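PDB 5APG: 16S rRNA aminocarboxypropyltransferase from Vulcanisaeta distributa, which probably transfers the 3-amino-3-carboxypropyl group of S-adenosylmethionine to N1-methylpseudouridine in 16S rRNA, completing a hypermodified nucleotide. Local coordinates for residues W73-A76 against V77-T81; E128-E131 against V132-Y136; G139-F142 against I143-Q147. All coordinates share one frame; numbering follows the deposited sequence.

Interaction 1: W73-A76 against V77-T81. With EEM ([(3S)-3-amino-4-hydroxy-4-oxo-butyl]-[[(2S,3S,4R,5R)-5-(6-aminopurin-9-yl)-3,4-dihydroxy-oxolan-2-yl]methyl]-methyl-selanium), chain D.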
loop_
_atom_site.group_PDB
_atom_site.type_symbol
_atom_site.label_atom_id
_atom_site.label_comp_id
_atom_site.label_asym_id
_atom_site.label_seq_id
_atom_site.Cartn_x
_atom_site.Cartn_y
_atom_site.Cartn_z
ATOM N N TRP A 73 -0.028 1.523 12.402
ATOM C CA TRP A 73 0.446 2.789 11.853
ATOM C C TRP A 73 1.281 3.557 12.873
ATOM O O TRP A 73 2.144 4.354 12.505
ATOM C CB TRP A 73 -0.725 3.645 11.364
ATOM C CG TRP A 73 -1.092 3.346 9.937
ATOM C CD1 TRP A 73 -2.186 2.663 9.496
ATOM C CD2 TRP A 73 -0.338 3.699 8.769
ATOM N NE1 TRP A 73 -2.168 2.579 8.122
ATOM C CE2 TRP A 73 -1.041 3.203 7.652
ATOM C CE3 TRP A 73 0.860 4.390 8.560
ATOM C CZ2 TRP A 73 -0.593 3.381 6.347
ATOM C CZ3 TRP A 73 1.309 4.563 7.259
ATOM C CH2 TRP A 73 0.583 4.060 6.168
ATOM N N LYS A 74 1.039 3.299 14.155
ATOM C CA LYS A 74 1.812 3.939 15.214
ATOM C C LYS A 74 3.274 3.496 15.182
ATOM O O LYS A 74 4.166 4.245 15.580
ATOM C CB LYS A 74 1.198 3.647 16.588
ATOM C CG LYS A 74 1.876 4.395 17.732
ATOM C CD LYS A 74 0.997 4.464 18.970
ATOM C CE LYS A 74 1.746 5.098 20.134
ATOM N NZ LYS A 74 2.213 6.479 19.820
ATOM N N ARG A 75 3.518 2.283 14.691
ATOM C CA ARG A 75 4.875 1.746 14.595
ATOM C C ARG A 75 5.461 1.809 13.183
ATOM O O ARG A 75 6.643 1.525 12.993
ATOM C CB ARG A 75 4.911 0.290 15.075
ATOM C CG ARG A 75 4.713 0.103 16.569
ATOM C CD ARG A 75 5.600 -1.024 17.075
ATOM N NE ARG A 75 6.999 -0.792 16.722
ATOM C CZ ARG A 75 7.937 -1.732 16.709
ATOM N NH1 ARG A 75 7.632 -2.984 17.027
ATOM N NH2 ARG A 75 9.183 -1.423 16.373
ATOM N N ALA A 76 4.637 2.174 12.203
ATOM C CA ALA A 76 5.001 2.032 10.792
ATOM C C ALA A 76 6.282 2.770 10.403
ATOM O O ALA A 76 7.121 2.225 9.685
ATOM C CB ALA A 76 3.851 2.492 9.909
ATOM N N VAL A 77 6.438 4.005 10.867
ATOM C CA VAL A 77 7.617 4.784 10.497
ATOM C C VAL A 77 8.877 4.135 11.057
ATOM O O VAL A 77 9.839 3.910 10.330
ATOM C CB VAL A 77 7.524 6.241 10.985
ATOM C CG1 VAL A 77 8.795 6.995 10.634
ATOM C CG2 VAL A 77 6.315 6.926 10.365
ATOM N N ASP A 78 8.856 3.810 12.344
ATOM C CA ASP A 78 10.007 3.191 12.992
ATOM C C ASP A 78 10.410 1.878 12.316
ATOM O O ASP A 78 11.591 1.627 12.078
ATOM C CB ASP A 78 9.713 2.943 14.471
ATOM C CG ASP A 78 10.905 2.381 15.213
ATOM O OD1 ASP A 78 11.850 3.152 15.480
ATOM O OD2 ASP A 78 10.900 1.171 15.524
ATOM N N VAL A 79 9.422 1.051 11.995
ATOM C CA VAL A 79 9.688 -0.263 11.415
ATOM C C VAL A 79 10.287 -0.161 10.013
ATOM O O VAL A 79 11.298 -0.801 9.712
ATOM C CB VAL A 79 8.405 -1.116 11.363
ATOM C CG1 VAL A 79 8.615 -2.353 10.494
ATOM C CG2 VAL A 79 7.974 -1.498 12.774
ATOM N N HIS A 80 9.675 0.651 9.157
ATOM C CA HIS A 80 10.152 0.773 7.783
ATOM C C HIS A 80 11.511 1.465 7.698
ATOM O O HIS A 80 12.337 1.107 6.864
ATOM C CB HIS A 80 9.137 1.523 6.921
ATOM C CG HIS A 80 7.925 0.714 6.576
ATOM N ND1 HIS A 80 6.826 0.627 7.403
ATOM C CD2 HIS A 80 7.647 -0.058 5.496
ATOM C CE1 HIS A 80 5.921 -0.161 6.847
ATOM N NE2 HIS A 80 6.395 -0.586 5.689
ATOM N N THR A 81 11.750 2.450 8.556
ATOM C CA THR A 81 12.996 3.205 8.474
ATOM C C THR A 81 14.182 2.403 9.005
ATOM O O THR A 81 15.307 2.563 8.532
ATOM C CB THR A 81 12.908 4.544 9.239
ATOM O OG1 THR A 81 12.532 4.304 10.601
ATOM C CG2 THR A 81 11.885 5.468 8.590
HETATM C C2 EEM D . 2.720 2.700 0.775
HETATM N N3 EEM D . 2.277 1.681 1.448
HETATM C C4 EEM D . 1.160 1.783 2.146
HETATM C "C1'" EEM D . 0.762 -0.499 3.143
HETATM C "C2'" EEM D . 2.071 -0.528 3.971
HETATM C "C3'" EEM D . 1.590 -0.546 5.274
HETATM C "C4'" EEM D . 0.446 -1.248 5.335
HETATM C "C5'" EEM D . -0.584 -0.690 6.245
HETATM O O EEM D . -5.016 -3.167 7.283
HETATM C C EEM D . -4.945 -3.143 8.480
HETATM O OXT EEM D . -5.446 -4.032 9.147
HETATM C CA EEM D . -4.190 -2.036 9.181
HETATM N N EEM D . -4.438 -2.149 10.591
HETATM C CB EEM D . -2.722 -2.238 8.835
HETATM C CG EEM D . -1.833 -1.051 9.144
HETATM SE SE EEM D . -0.154 -1.139 8.096
HETATM C CE EEM D . 1.076 0.239 8.680
HETATM O "O4'" EEM D . -0.155 -0.991 3.868
HETATM O "O3'" EEM D . 2.634 -0.926 6.255
HETATM O "O2'" EEM D . 2.603 -1.819 3.655
HETATM N N9 EEM D . 0.462 0.943 2.924
HETATM C C8 EEM D . -0.579 1.624 3.360
HETATM N N7 EEM D . -0.572 2.859 2.913
HETATM C C5 EEM D . 0.512 3.002 2.131
HETATM N N1 EEM D . 2.143 3.883 0.729
HETATM C C6 EEM D . 1.042 4.093 1.387
HETATM N N6 EEM D . 0.409 5.352 1.371
HETATM O O HOH W 1 4.745 5.440 12.741
HETATM O O HOH W 2 6.896 4.765 14.226
#

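Interaction 2: E128-E131 against V132-Y136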
loop_
_atom_site.group_PDB
_atom_site.type_symbol
_atom_site.label_atom_id
_atom_site.label_comp_id
_atom_site.label_asym_id
_atom_site.label_seq_id
_atom_site.Cartn_x
_atom_site.Cartn_y
_atom_site.Cartn_z
ATOM N N GLU A 128 -7.743 -8.100 -10.612
ATOM C CA GLU A 128 -7.218 -8.620 -9.358
ATOM C C GLU A 128 -7.439 -7.645 -8.204
ATOM O O GLU A 128 -7.767 -8.054 -7.091
ATOM C CB GLU A 128 -5.727 -8.937 -9.498
ATOM C CG GLU A 128 -5.434 -10.120 -10.418
ATOM C CD GLU A 128 -5.413 -9.746 -11.893
ATOM O OE1 GLU A 128 -5.659 -8.564 -12.222
ATOM O OE2 GLU A 128 -5.142 -10.640 -12.724
ATOM N N ALA A 129 -7.251 -6.358 -8.466
ATOM C CA ALA A 129 -7.461 -5.345 -7.439
ATOM C C ALA A 129 -8.899 -5.382 -6.928
ATOM O O ALA A 129 -9.148 -5.238 -5.728
ATOM C CB ALA A 129 -7.124 -3.966 -7.976
HETATM N N MSE A 130 -9.844 -5.580 -7.843
HETATM C CA MSE A 130 -11.257 -5.635 -7.477
HETATM C C MSE A 130 -11.597 -6.921 -6.720
HETATM O O MSE A 130 -12.378 -6.899 -5.769
HETATM C CB MSE A 130 -12.141 -5.509 -8.723
HETATM C CG MSE A 130 -13.639 -5.509 -8.408
HETATM SE SE MSE A 130 -14.093 -3.965 -7.289
HETATM C CE MSE A 130 -13.770 -2.568 -8.607
ATOM N N GLU A 131 -11.027 -8.043 -7.152
ATOM C CA GLU A 131 -11.225 -9.319 -6.461
ATOM C C GLU A 131 -10.764 -9.231 -5.009
ATOM O O GLU A 131 -11.401 -9.767 -4.103
ATOM C CB GLU A 131 -10.478 -10.444 -7.181
ATOM C CG GLU A 131 -11.043 -10.778 -8.545
ATOM C CD GLU A 131 -10.104 -11.630 -9.379
ATOM O OE1 GLU A 131 -9.012 -11.990 -8.887
ATOM O OE2 GLU A 131 -10.463 -11.934 -10.531
ATOM N N VAL A 132 -9.646 -8.545 -4.806
ATOM C CA VAL A 132 -9.105 -8.299 -3.475
ATOM C C VAL A 132 -10.038 -7.401 -2.646
ATOM O O VAL A 132 -10.375 -7.724 -1.508
ATOM C CB VAL A 132 -7.699 -7.656 -3.576
ATOM C CG1 VAL A 132 -7.335 -6.947 -2.299
ATOM C CG2 VAL A 132 -6.655 -8.705 -3.935
ATOM N N LEU A 133 -10.464 -6.283 -3.226
ATOM C CA LEU A 133 -11.302 -5.320 -2.512
ATOM C C LEU A 133 -12.676 -5.881 -2.146
ATOM O O LEU A 133 -13.269 -5.493 -1.140
ATOM C CB LEU A 133 -11.477 -4.051 -3.346
ATOM C CG LEU A 133 -10.231 -3.170 -3.440
ATOM C CD1 LEU A 133 -10.427 -2.079 -4.486
ATOM C CD2 LEU A 133 -9.889 -2.569 -2.082
ATOM N N ARG A 134 -13.181 -6.798 -2.959
ATOM C CA ARG A 134 -14.501 -7.366 -2.714
ATOM C C ARG A 134 -14.545 -8.217 -1.436
ATOM O O ARG A 134 -15.617 -8.615 -0.995
ATOM C CB ARG A 134 -14.958 -8.174 -3.935
ATOM C CG ARG A 134 -15.433 -7.280 -5.086
ATOM C CD ARG A 134 -15.844 -8.076 -6.318
ATOM N NE ARG A 134 -16.983 -8.945 -6.052
ATOM C CZ ARG A 134 -17.494 -9.796 -6.939
ATOM N NH1 ARG A 134 -16.975 -9.880 -8.157
ATOM N NH2 ARG A 134 -18.532 -10.556 -6.609
ATOM N N LEU A 135 -13.387 -8.458 -0.820
ATOM C CA LEU A 135 -13.338 -9.130 0.481
ATOM C C LEU A 135 -13.984 -8.306 1.600
ATOM O O LEU A 135 -14.279 -8.836 2.671
ATOM C CB LEU A 135 -11.894 -9.465 0.863
ATOM C CG LEU A 135 -11.208 -10.559 0.043
ATOM C CD1 LEU A 135 -9.805 -10.820 0.578
ATOM C CD2 LEU A 135 -12.044 -11.835 0.052
ATOM N N TYR A 136 -14.188 -7.013 1.357
ATOM C CA TYR A 136 -14.915 -6.157 2.298
ATOM C C TYR A 136 -16.079 -5.475 1.587
ATOM O O TYR A 136 -16.004 -5.193 0.394
ATOM C CB TYR A 136 -13.980 -5.109 2.927
ATOM C CG TYR A 136 -12.986 -5.699 3.907
ATOM C CD1 TYR A 136 -13.333 -5.910 5.238
ATOM C CD2 TYR A 136 -11.706 -6.058 3.498
ATOM C CE1 TYR A 136 -12.431 -6.458 6.137
ATOM C CE2 TYR A 136 -10.796 -6.604 4.389
ATOM C CZ TYR A 136 -11.164 -6.800 5.707
ATOM O OH TYR A 136 -10.261 -7.348 6.588
#

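Interaction 3: G139-F142 against I143-Q147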
loop_
_atom_site.group_PDB
_atom_site.type_symbol
_atom_site.label_atom_id
_atom_site.label_comp_id
_atom_site.label_asym_id
_atom_site.label_seq_id
_atom_site.Cartn_x
_atom_site.Cartn_y
_atom_site.Cartn_z
ATOM N N GLY A 139 -14.947 -2.281 0.286
ATOM C CA GLY A 139 -13.784 -2.391 -0.584
ATOM C C GLY A 139 -13.879 -1.747 -1.960
ATOM O O GLY A 139 -13.048 -0.908 -2.307
ATOM N N PRO A 140 -14.875 -2.146 -2.766
ATOM C CA PRO A 140 -14.998 -1.594 -4.122
ATOM C C PRO A 140 -15.107 -0.068 -4.145
ATOM O O PRO A 140 -14.653 0.558 -5.106
ATOM C CB PRO A 140 -16.285 -2.244 -4.640
ATOM C CG PRO A 140 -16.324 -3.560 -3.930
ATOM C CD PRO A 140 -15.833 -3.243 -2.538
ATOM N N ASN A 141 -15.676 0.515 -3.092
ATOM C CA ASN A 141 -15.810 1.968 -3.005
ATOM C C ASN A 141 -14.458 2.692 -2.988
ATOM O O ASN A 141 -14.386 3.877 -3.302
ATOM C CB ASN A 141 -16.610 2.357 -1.761
ATOM C CG ASN A 141 -17.125 3.786 -1.828
ATOM O OD1 ASN A 141 -17.614 4.233 -2.866
ATOM N ND2 ASN A 141 -17.013 4.510 -0.720
ATOM N N PHE A 142 -13.400 1.979 -2.615
ATOM C CA PHE A 142 -12.049 2.540 -2.647
ATOM C C PHE A 142 -11.676 2.994 -4.052
ATOM O O PHE A 142 -11.087 4.057 -4.236
ATOM C CB PHE A 142 -11.025 1.524 -2.142
ATOM C CG PHE A 142 -9.604 2.005 -2.224
ATOM C CD1 PHE A 142 -9.138 2.975 -1.354
ATOM C CD2 PHE A 142 -8.736 1.486 -3.172
ATOM C CE1 PHE A 142 -7.826 3.421 -1.425
ATOM C CE2 PHE A 142 -7.424 1.930 -3.250
ATOM C CZ PHE A 142 -6.971 2.897 -2.373
ATOM N N ILE A 143 -12.022 2.181 -5.045
ATOM C CA ILE A 143 -11.766 2.545 -6.431
ATOM C C ILE A 143 -12.717 3.655 -6.882
ATOM O O ILE A 143 -12.296 4.596 -7.554
ATOM C CB ILE A 143 -11.885 1.325 -7.361
ATOM C CG1 ILE A 143 -10.724 0.365 -7.091
ATOM C CG2 ILE A 143 -11.882 1.753 -8.826
ATOM C CD1 ILE A 143 -10.741 -0.880 -7.940
ATOM N N ILE A 144 -13.985 3.556 -6.491
ATOM C CA ILE A 144 -14.976 4.576 -6.841
ATOM C C ILE A 144 -14.549 5.983 -6.413
ATOM O O ILE A 144 -14.522 6.907 -7.229
ATOM C CB ILE A 144 -16.349 4.265 -6.211
ATOM C CG1 ILE A 144 -16.907 2.948 -6.764
ATOM C CG2 ILE A 144 -17.333 5.413 -6.457
ATOM C CD1 ILE A 144 -17.249 3.000 -8.239
ATOM N N ILE A 145 -14.212 6.149 -5.137
ATOM C CA ILE A 145 -13.905 7.482 -4.630
ATOM C C ILE A 145 -12.526 7.955 -5.094
ATOM O O ILE A 145 -12.235 9.145 -5.054
ATOM C CB ILE A 145 -13.984 7.542 -3.087
ATOM C CG1 ILE A 145 -12.889 6.690 -2.444
ATOM C CG2 ILE A 145 -15.364 7.105 -2.602
ATOM C CD1 ILE A 145 -12.747 6.930 -0.954
ATOM N N ASN A 146 -11.686 7.030 -5.556
ATOM C CA ASN A 146 -10.365 7.397 -6.072
ATOM C C ASN A 146 -10.251 7.302 -7.590
ATOM O O ASN A 146 -9.154 7.423 -8.134
ATOM C CB ASN A 146 -9.282 6.515 -5.445
ATOM C CG ASN A 146 -9.022 6.857 -3.999
ATOM O OD1 ASN A 146 -8.483 7.919 -3.694
ATOM N ND2 ASN A 146 -9.409 5.961 -3.097
ATOM N N GLN A 147 -11.379 7.088 -8.261
ATOM C CA GLN A 147 -11.383 6.729 -9.681
ATOM C C GLN A 147 -10.594 7.694 -10.563
ATOM O O GLN A 147 -9.772 7.271 -11.373
ATOM C CB GLN A 147 -12.821 6.635 -10.191
ATOM C CG GLN A 147 -12.930 6.189 -11.639
ATOM C CD GLN A 147 -12.705 4.699 -11.804
ATOM O OE1 GLN A 147 -11.665 4.270 -12.309
ATOM N NE2 GLN A 147 -13.683 3.899 -11.387
#

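Interaction 1: W73-A76 against V77-T81
Ala76 O takes two N-H groups from His80, one turn further along the same helix. His80 N gives the ordinary helical bond at 3.0 Å, while His80 ND1 comes closer to Ala76 O, at 2.8 Å, with the acceptor in the imidazole plane. The two donors arrive from opposite faces of the carbonyl plane. His80 CG lies beside its own backbone N (chi1 -74°), which swings the ring back to this oxygen; the bond fixes the ring's rotation and sets His80 CE1 3.4 Å from the ribose O3' of EEM. Val77 O is doubly used as well, by Thr81 N and Thr81 OG1, and Val79 N donates to Arg75 O at 3.0 Å. In the turn before, water fills in: one molecule accepts from Val77 N, and another links Asp78 N to Lys74 O. Arg75 NH2 meets Asp78 OD2 on its anti side in a 3.2 Å salt bridge, and Val79 CG2 lies over one guanidinium face. Trp73 turns to the ligand instead: methyl CE of EEM sits 3.7 Å above the centre of the indole, whose NE1 is hydrogen-bonded to Leu110 O. An alanine in place of Trp73 is likely to uncover that methyl and leave Leu110 O without its donor. Val79 and His80 lean on Ile69 of strand 66-70. This is one wall of the S-adenosylmethionine pocket of a SPOUT-fold transferase, here holding the selenium analogue.

Interaction 2: E128-E131 against V132-Y136
Val132 N is hydrogen-bonded to Glu128 O, Leu133 N to Ala129 O and Arg134 N to Met130 O, three successive i to i+4 bonds near the C-terminal end of helix 126-133. The backbone then tightens into i to i+3 spacing: Leu135 N reaches Val132 O at 3.2 Å, and Tyr136 N reaches Leu133 O at 3.1 Å, closing a type I beta turn from Leu133 to Tyr136. By Tyr136 the chain has left helical angles (psi 148°), and its ring stacks with Trp138 and receives Lys22 in a cation-pi contact. Of the side chains, Val132 and Leu133 touch the preceding carbonyls, with the rest of each packed in the interior. Val132 CG2 rests 3.4 Å from Glu128 O. Leu133 has CG beside its backbone N (chi1 -72°), folding it back until Leu133 CG is 3.3 Å from Ala129 O; beyond that it packs on Ala117 of helix 112-122. Glu128 OE2 is hydrogen-bonded to Met1 N, the start of the chain. Selenomethionine Met130 runs CG anti to its N and then bends twice, crossing Arg134 at a slant. The touch is nonpolar, Met130 CG lying 4.0 Å from Arg134 CD, and the arginine stem also lies close against the backbone, with Arg134 CG 3.2 Å from Met130 O.

Interaction 3: G139-F142 against I143-Q147
Phe142 and Asn146 meet twice, through a carbonyl and through a ring. Asn146 ND2 donates to Phe142 O at 2.8 Å, in the carbonyl plane and fairly straight (157°), which supplements a weak backbone bond from Asn146 N to the same oxygen. The same ND2 hovers 3.3 Å above one face of the Phe142 ring, offset toward the rim, with ring and amide planes 58° apart. Phe142 can lie beneath it because its CG is anti to the backbone N (chi1 177°). The amide's other end, Asn146 OD1, accepts from Ile97 N, so both ends of the group are held and its rotation is fixed. One residue back, Asn141 meets the next turn. Its backbone O receives Ile145 N at 2.9 Å, and its side chain crosses those of Ile144 and Ile145 at about a right angle: Asn141 ND2 is 3.6 Å from Ile145 CG2, while Asn141 OD1 is 3.6 Å from Ile144 CB. Ile143 N and Ile144 N both make only weak bonds to Pro140 O; the Ile143 side chain packs on Tyr121. Phe142 is buried against Glu114, Ala118, Ala99 and Leu110, its side chain about 8 Å from EEM between nearest atoms. These are the first turns of helix 141-153, packing it against both helix 112-122 and helix 126-133 near the S-adenosylmethionine pocket of the SPOUT fold.

Overall arrangement
The three contacts follow one another along the chain. Interaction 1 sits alone on helix 73-83, which follows strand 66-70 of the parallel sheet; its centre is about 26 Å from those of both others, on the opposite side of the chain's centre. Interactions 2 and 3, with centres about 11 Å apart, belong to consecutive helices, 126-133 and 141-153, and touch directly: Met130 CE lies 3.5 Å from Ile143 CD1, and Leu133 CD1 3.6 Å from Ile143 CG1. Both helices pack on helix 112-122, whose Thr112 binds S-adenosylmethionine. Interaction 1 thus lines the pocket itself, while 2 and 3 join helices packed on one that contributes to it.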